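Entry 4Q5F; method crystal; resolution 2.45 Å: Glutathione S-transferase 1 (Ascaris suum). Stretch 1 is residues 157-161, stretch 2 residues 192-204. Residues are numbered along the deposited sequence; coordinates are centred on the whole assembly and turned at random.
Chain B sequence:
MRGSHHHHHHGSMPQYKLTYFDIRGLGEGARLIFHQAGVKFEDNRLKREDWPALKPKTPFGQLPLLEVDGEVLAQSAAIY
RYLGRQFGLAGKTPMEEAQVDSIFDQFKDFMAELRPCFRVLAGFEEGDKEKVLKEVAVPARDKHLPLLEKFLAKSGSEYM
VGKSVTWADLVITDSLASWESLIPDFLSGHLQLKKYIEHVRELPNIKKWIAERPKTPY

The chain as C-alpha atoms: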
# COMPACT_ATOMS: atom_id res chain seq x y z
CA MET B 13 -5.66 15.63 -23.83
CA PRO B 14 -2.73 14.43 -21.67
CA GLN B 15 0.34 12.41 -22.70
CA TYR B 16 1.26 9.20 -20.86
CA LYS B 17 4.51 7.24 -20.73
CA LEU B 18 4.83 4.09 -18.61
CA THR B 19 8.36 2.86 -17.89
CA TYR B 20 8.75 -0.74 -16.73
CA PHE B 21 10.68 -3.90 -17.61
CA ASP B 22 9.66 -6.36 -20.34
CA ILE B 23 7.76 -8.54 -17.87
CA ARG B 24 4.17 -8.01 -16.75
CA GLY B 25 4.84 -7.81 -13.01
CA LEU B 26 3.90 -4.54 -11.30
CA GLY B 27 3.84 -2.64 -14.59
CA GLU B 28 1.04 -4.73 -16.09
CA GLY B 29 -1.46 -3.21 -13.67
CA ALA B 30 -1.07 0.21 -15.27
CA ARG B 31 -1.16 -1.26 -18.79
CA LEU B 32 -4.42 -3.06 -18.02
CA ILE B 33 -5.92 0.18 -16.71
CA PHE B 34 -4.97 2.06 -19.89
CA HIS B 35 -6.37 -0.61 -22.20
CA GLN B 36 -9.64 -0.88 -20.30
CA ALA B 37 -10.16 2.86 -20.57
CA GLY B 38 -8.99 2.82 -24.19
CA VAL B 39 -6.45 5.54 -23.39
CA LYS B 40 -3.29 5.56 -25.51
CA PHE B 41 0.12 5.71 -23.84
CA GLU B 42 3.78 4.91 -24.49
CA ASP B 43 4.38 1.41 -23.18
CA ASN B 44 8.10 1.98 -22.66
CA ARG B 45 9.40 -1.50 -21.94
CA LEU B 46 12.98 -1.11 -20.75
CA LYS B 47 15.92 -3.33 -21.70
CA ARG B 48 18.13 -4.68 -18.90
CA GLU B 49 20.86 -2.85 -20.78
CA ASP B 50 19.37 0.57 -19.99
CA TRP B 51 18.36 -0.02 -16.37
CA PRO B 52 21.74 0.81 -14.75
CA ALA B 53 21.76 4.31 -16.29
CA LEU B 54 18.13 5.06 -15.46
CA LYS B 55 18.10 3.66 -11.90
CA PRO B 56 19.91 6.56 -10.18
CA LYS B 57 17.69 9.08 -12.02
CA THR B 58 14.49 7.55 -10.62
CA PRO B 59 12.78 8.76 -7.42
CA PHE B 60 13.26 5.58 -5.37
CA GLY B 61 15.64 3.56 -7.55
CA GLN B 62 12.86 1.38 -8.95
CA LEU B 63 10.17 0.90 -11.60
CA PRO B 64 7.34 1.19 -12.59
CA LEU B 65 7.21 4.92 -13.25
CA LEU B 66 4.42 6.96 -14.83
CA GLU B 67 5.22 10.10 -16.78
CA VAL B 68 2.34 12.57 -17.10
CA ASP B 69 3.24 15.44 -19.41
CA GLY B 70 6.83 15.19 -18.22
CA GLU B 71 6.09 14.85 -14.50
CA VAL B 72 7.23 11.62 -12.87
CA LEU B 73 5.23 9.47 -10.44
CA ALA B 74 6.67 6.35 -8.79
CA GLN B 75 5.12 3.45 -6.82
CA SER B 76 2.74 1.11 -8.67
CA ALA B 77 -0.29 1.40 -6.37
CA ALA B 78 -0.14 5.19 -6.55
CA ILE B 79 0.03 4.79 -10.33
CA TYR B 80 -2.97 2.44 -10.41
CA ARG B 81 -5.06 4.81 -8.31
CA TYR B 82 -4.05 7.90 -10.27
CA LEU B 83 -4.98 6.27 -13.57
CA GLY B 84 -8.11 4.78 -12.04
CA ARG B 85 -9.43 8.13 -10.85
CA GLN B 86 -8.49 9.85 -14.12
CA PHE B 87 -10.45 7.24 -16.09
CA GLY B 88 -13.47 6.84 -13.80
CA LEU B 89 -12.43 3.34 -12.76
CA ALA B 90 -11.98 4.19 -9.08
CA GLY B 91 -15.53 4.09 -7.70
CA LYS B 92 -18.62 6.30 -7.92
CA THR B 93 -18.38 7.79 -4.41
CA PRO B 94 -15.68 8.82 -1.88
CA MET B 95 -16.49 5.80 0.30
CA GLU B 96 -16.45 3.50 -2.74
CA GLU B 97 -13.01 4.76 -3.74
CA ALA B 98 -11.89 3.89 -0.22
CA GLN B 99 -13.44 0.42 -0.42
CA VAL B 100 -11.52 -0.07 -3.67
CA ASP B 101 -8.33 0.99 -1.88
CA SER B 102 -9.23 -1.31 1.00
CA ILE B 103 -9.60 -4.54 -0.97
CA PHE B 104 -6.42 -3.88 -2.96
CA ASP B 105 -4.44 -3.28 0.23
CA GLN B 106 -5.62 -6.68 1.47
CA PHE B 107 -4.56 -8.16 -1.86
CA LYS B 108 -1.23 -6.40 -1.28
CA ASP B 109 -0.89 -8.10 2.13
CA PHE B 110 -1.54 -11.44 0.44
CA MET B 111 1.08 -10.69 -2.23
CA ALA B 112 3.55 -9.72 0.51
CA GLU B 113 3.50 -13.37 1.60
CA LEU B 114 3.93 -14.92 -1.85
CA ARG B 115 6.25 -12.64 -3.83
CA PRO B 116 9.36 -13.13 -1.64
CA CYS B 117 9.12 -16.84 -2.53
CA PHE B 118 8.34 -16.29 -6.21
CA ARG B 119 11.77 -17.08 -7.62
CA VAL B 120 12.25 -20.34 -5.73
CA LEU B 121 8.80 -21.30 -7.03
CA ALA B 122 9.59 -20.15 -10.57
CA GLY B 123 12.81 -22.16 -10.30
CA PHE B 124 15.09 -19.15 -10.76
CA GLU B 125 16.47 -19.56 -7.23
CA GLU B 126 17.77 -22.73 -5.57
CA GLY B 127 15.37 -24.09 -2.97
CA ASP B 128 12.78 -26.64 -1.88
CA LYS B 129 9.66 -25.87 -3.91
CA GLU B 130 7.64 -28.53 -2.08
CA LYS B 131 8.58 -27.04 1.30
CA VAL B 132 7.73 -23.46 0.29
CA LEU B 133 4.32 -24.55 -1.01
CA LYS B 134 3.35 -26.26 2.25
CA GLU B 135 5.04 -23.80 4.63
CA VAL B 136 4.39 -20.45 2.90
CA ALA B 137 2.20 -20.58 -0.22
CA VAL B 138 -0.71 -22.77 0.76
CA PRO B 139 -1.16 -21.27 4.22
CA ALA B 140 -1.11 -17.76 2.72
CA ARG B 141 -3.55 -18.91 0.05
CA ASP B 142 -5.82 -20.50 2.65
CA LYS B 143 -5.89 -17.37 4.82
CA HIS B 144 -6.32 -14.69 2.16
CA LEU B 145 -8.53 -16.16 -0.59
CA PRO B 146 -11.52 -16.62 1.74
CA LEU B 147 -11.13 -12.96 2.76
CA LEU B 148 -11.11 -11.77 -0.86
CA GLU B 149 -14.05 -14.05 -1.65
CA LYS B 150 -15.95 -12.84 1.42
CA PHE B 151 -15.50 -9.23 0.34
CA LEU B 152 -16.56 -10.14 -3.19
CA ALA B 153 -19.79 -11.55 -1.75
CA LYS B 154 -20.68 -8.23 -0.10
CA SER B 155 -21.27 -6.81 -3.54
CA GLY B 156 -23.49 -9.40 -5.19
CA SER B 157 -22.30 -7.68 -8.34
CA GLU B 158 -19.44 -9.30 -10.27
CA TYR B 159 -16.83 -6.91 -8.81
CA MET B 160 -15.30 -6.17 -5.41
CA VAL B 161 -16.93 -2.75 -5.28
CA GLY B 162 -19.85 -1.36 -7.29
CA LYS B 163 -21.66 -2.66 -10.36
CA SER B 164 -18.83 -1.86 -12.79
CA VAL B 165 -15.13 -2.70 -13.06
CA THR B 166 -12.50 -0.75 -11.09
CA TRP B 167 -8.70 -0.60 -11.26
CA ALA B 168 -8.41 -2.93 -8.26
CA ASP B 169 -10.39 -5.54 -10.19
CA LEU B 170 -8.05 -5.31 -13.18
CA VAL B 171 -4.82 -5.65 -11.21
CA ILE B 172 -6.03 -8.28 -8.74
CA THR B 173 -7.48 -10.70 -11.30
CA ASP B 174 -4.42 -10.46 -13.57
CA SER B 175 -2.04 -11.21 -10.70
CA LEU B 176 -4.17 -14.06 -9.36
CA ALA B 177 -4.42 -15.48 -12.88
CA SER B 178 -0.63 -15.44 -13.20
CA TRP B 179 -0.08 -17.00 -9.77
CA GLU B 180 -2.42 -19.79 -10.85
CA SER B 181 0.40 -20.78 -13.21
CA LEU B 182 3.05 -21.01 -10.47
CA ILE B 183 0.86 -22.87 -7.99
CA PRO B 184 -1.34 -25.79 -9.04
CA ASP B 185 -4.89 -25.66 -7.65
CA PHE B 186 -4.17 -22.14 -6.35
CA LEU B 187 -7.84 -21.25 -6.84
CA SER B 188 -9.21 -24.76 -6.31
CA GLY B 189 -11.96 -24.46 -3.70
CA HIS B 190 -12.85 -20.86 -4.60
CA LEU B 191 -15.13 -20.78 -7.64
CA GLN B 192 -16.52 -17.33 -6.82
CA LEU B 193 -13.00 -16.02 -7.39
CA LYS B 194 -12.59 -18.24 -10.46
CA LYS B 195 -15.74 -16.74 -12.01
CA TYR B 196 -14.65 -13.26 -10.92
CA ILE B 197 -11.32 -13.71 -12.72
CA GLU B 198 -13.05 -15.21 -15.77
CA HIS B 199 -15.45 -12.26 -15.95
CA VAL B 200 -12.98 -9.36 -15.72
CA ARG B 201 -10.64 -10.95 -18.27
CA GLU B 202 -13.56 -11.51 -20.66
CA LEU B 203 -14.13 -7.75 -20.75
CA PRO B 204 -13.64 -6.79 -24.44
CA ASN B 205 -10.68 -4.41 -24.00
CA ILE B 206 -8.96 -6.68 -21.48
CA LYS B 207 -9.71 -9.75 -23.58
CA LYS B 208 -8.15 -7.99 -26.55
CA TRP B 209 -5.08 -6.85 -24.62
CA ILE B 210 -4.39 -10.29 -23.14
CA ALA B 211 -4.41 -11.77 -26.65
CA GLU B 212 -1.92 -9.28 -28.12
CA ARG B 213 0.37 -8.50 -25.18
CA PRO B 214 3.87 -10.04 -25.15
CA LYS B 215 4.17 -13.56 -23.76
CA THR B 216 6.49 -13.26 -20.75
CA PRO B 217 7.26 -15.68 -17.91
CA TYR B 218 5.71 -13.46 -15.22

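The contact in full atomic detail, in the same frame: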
# COMPACT_ATOMS: atom_id res chain seq x y z
N SER B 157 -22.75 -7.97 -6.99
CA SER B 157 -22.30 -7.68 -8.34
C SER B 157 -21.07 -8.53 -8.62
O SER B 157 -20.58 -9.24 -7.74
CB SER B 157 -21.96 -6.19 -8.47
OG SER B 157 -20.79 -5.87 -7.75
N GLU B 158 -20.55 -8.45 -9.84
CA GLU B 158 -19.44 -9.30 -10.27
C GLU B 158 -18.08 -8.74 -9.85
O GLU B 158 -17.05 -9.37 -10.10
CB GLU B 158 -19.48 -9.47 -11.79
CG GLU B 158 -19.66 -8.16 -12.54
CD GLU B 158 -21.11 -7.90 -12.93
OE1 GLU B 158 -21.65 -8.66 -13.76
OE2 GLU B 158 -21.70 -6.93 -12.40
N TYR B 159 -18.08 -7.58 -9.20
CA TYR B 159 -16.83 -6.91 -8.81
C TYR B 159 -16.75 -6.69 -7.30
O TYR B 159 -17.74 -6.80 -6.59
CB TYR B 159 -16.71 -5.58 -9.55
CG TYR B 159 -16.87 -5.74 -11.05
CD1 TYR B 159 -15.94 -6.46 -11.79
CD2 TYR B 159 -17.95 -5.19 -11.72
CE1 TYR B 159 -16.08 -6.62 -13.15
CE2 TYR B 159 -18.10 -5.35 -13.09
CZ TYR B 159 -17.16 -6.07 -13.80
OH TYR B 159 -17.30 -6.23 -15.16
N MET B 160 -15.54 -6.38 -6.83
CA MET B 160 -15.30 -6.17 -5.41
C MET B 160 -16.14 -5.02 -4.90
O MET B 160 -16.77 -5.12 -3.84
CB MET B 160 -13.81 -5.88 -5.15
CG MET B 160 -12.91 -7.09 -5.33
SD MET B 160 -13.32 -8.42 -4.18
CE MET B 160 -12.22 -9.71 -4.74
N VAL B 161 -16.15 -3.92 -5.65
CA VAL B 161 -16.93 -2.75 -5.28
C VAL B 161 -17.74 -2.28 -6.49
O VAL B 161 -17.23 -2.22 -7.61
CB VAL B 161 -16.02 -1.58 -4.83
CG1 VAL B 161 -16.86 -0.48 -4.18
CG2 VAL B 161 -14.89 -2.08 -3.89
N GLN B 192 -16.05 -18.71 -6.74
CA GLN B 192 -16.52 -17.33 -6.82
C GLN B 192 -15.40 -16.41 -7.28
O GLN B 192 -15.64 -15.42 -7.97
CB GLN B 192 -17.09 -16.86 -5.48
CG GLN B 192 -18.37 -17.56 -5.05
CD GLN B 192 -19.51 -17.33 -6.02
OE1 GLN B 192 -19.54 -16.33 -6.74
NE2 GLN B 192 -20.47 -18.25 -6.04
N LEU B 193 -14.17 -16.74 -6.90
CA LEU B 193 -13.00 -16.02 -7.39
C LEU B 193 -12.69 -16.44 -8.83
O LEU B 193 -12.31 -15.61 -9.65
CB LEU B 193 -11.78 -16.27 -6.51
CG LEU B 193 -11.70 -15.57 -5.15
CD1 LEU B 193 -10.35 -15.86 -4.52
CD2 LEU B 193 -11.92 -14.07 -5.26
N LYS B 194 -12.84 -17.73 -9.12
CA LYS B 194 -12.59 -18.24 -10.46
C LYS B 194 -13.51 -17.57 -11.48
O LYS B 194 -13.06 -17.19 -12.57
CB LYS B 194 -12.77 -19.76 -10.50
CG LYS B 194 -11.49 -20.53 -10.23
CD LYS B 194 -11.73 -21.80 -9.41
CE LYS B 194 -12.49 -22.85 -10.20
NZ LYS B 194 -12.57 -24.15 -9.46
N LYS B 195 -14.79 -17.42 -11.14
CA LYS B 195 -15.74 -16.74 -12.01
C LYS B 195 -15.35 -15.27 -12.14
O LYS B 195 -15.33 -14.71 -13.24
CB LYS B 195 -17.16 -16.83 -11.44
CG LYS B 195 -17.79 -18.21 -11.56
CD LYS B 195 -19.30 -18.15 -11.32
CE LYS B 195 -19.64 -18.28 -9.84
NZ LYS B 195 -21.07 -18.02 -9.52
N TYR B 196 -15.05 -14.66 -11.00
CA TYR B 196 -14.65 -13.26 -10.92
C TYR B 196 -13.47 -12.96 -11.84
O TYR B 196 -13.45 -11.94 -12.53
CB TYR B 196 -14.30 -12.94 -9.46
CG TYR B 196 -13.56 -11.64 -9.21
CD1 TYR B 196 -14.10 -10.42 -9.61
CD2 TYR B 196 -12.35 -11.64 -8.54
CE1 TYR B 196 -13.43 -9.24 -9.36
CE2 TYR B 196 -11.68 -10.46 -8.29
CZ TYR B 196 -12.22 -9.27 -8.70
OH TYR B 196 -11.55 -8.10 -8.44
N ILE B 197 -12.49 -13.85 -11.85
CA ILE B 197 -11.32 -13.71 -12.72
C ILE B 197 -11.70 -13.94 -14.18
O ILE B 197 -11.20 -13.27 -15.07
CB ILE B 197 -10.20 -14.68 -12.30
CG1 ILE B 197 -9.69 -14.31 -10.90
CG2 ILE B 197 -9.03 -14.64 -13.28
CD1 ILE B 197 -8.87 -15.40 -10.24
N GLU B 198 -12.59 -14.91 -14.41
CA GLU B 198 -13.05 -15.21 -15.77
C GLU B 198 -13.78 -14.00 -16.35
O GLU B 198 -13.59 -13.64 -17.51
CB GLU B 198 -13.98 -16.42 -15.75
CG GLU B 198 -14.32 -16.96 -17.13
CD GLU B 198 -15.51 -17.91 -17.11
OE1 GLU B 198 -16.65 -17.43 -16.95
OE2 GLU B 198 -15.30 -19.13 -17.26
N HIS B 199 -14.63 -13.39 -15.52
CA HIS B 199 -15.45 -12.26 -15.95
C HIS B 199 -14.60 -11.07 -16.39
O HIS B 199 -14.70 -10.62 -17.53
CB HIS B 199 -16.39 -11.84 -14.81
CG HIS B 199 -17.31 -10.71 -15.16
ND1 HIS B 199 -18.67 -10.85 -15.20
CD2 HIS B 199 -17.05 -9.42 -15.49
CE1 HIS B 199 -19.23 -9.70 -15.54
NE2 HIS B 199 -18.26 -8.82 -15.72
N VAL B 200 -13.79 -10.55 -15.47
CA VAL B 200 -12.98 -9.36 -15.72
C VAL B 200 -12.13 -9.52 -16.98
O VAL B 200 -12.00 -8.60 -17.78
CB VAL B 200 -12.06 -9.06 -14.51
CG1 VAL B 200 -11.13 -7.86 -14.80
CG2 VAL B 200 -12.90 -8.83 -13.25
N ARG B 201 -11.55 -10.71 -17.15
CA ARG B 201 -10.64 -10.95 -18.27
C ARG B 201 -11.39 -11.25 -19.57
O ARG B 201 -10.78 -11.35 -20.63
CB ARG B 201 -9.67 -12.08 -17.91
CG ARG B 201 -8.63 -11.65 -16.89
CD ARG B 201 -8.04 -12.81 -16.13
NE ARG B 201 -7.21 -13.68 -16.96
CZ ARG B 201 -5.96 -13.41 -17.31
NH1 ARG B 201 -5.38 -12.28 -16.92
NH2 ARG B 201 -5.29 -14.26 -18.08
N GLU B 202 -12.71 -11.38 -19.47
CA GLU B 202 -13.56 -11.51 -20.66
C GLU B 202 -14.11 -10.16 -21.10
O GLU B 202 -14.79 -10.07 -22.12
CB GLU B 202 -14.70 -12.50 -20.40
CG GLU B 202 -14.29 -13.96 -20.56
CD GLU B 202 -15.41 -14.92 -20.24
OE1 GLU B 202 -16.51 -14.46 -19.87
OE2 GLU B 202 -15.19 -16.15 -20.36
N LEU B 203 -13.81 -9.11 -20.33
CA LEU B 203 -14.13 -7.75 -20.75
C LEU B 203 -13.43 -7.49 -22.09
O LEU B 203 -12.25 -7.80 -22.22
CB LEU B 203 -13.68 -6.73 -19.71
CG LEU B 203 -14.50 -6.67 -18.41
CD1 LEU B 203 -13.78 -5.82 -17.37
CD2 LEU B 203 -15.89 -6.11 -18.68
N PRO B 204 -14.16 -6.93 -23.07
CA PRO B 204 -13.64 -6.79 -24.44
C PRO B 204 -12.24 -6.20 -24.56
O PRO B 204 -11.40 -6.76 -25.27
CB PRO B 204 -14.66 -5.86 -25.11
CG PRO B 204 -15.92 -6.12 -24.38
CD PRO B 204 -15.53 -6.38 -22.96

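The most unusual feature of this contact is that its single cross-stretch hydrogen bond is a weak one, set among aromatic rings: His199 NE2 donates to Tyr159 OH over 2.8 Å, but the angle at the hydrogen is only 124°. The ring planes of the two residues stand at 88°, and the hydroxyl meets the imidazole at its edge, where the nitrogen lies. Glu158 covers one face of the same imidazole, its CG 3.7 Å from the centroid of the His199 ring, so the imidazole meets a hydroxyl at its edge and an aliphatic methylene over its face.

The example illustrates how an irregular segment can pack on a helix partly through long side chains, those of Tyr159 and Met160, whose ends reach the helix although their CA-to-CB bonds do not point at it. The CA-to-CB bond of Tyr159 is directed away from the helix, yet its ring returns to place CE1 3.9 Å from Val200 CG2, a methyl of the beta-branched Val200, which packs against the ring edge. Tyr196, one turn before Val200, is buried; its CD1 lies 3.2 Å from Glu158 O, at the ring edge. Met160, flexible and unbranched, extends its terminal CE to 3.7 Å from Tyr196 CE2 and 4.4 Å from Leu193 CD2. Summed over both sides, 362 Å² is buried, with Tyr159 and Tyr196 giving the largest shares.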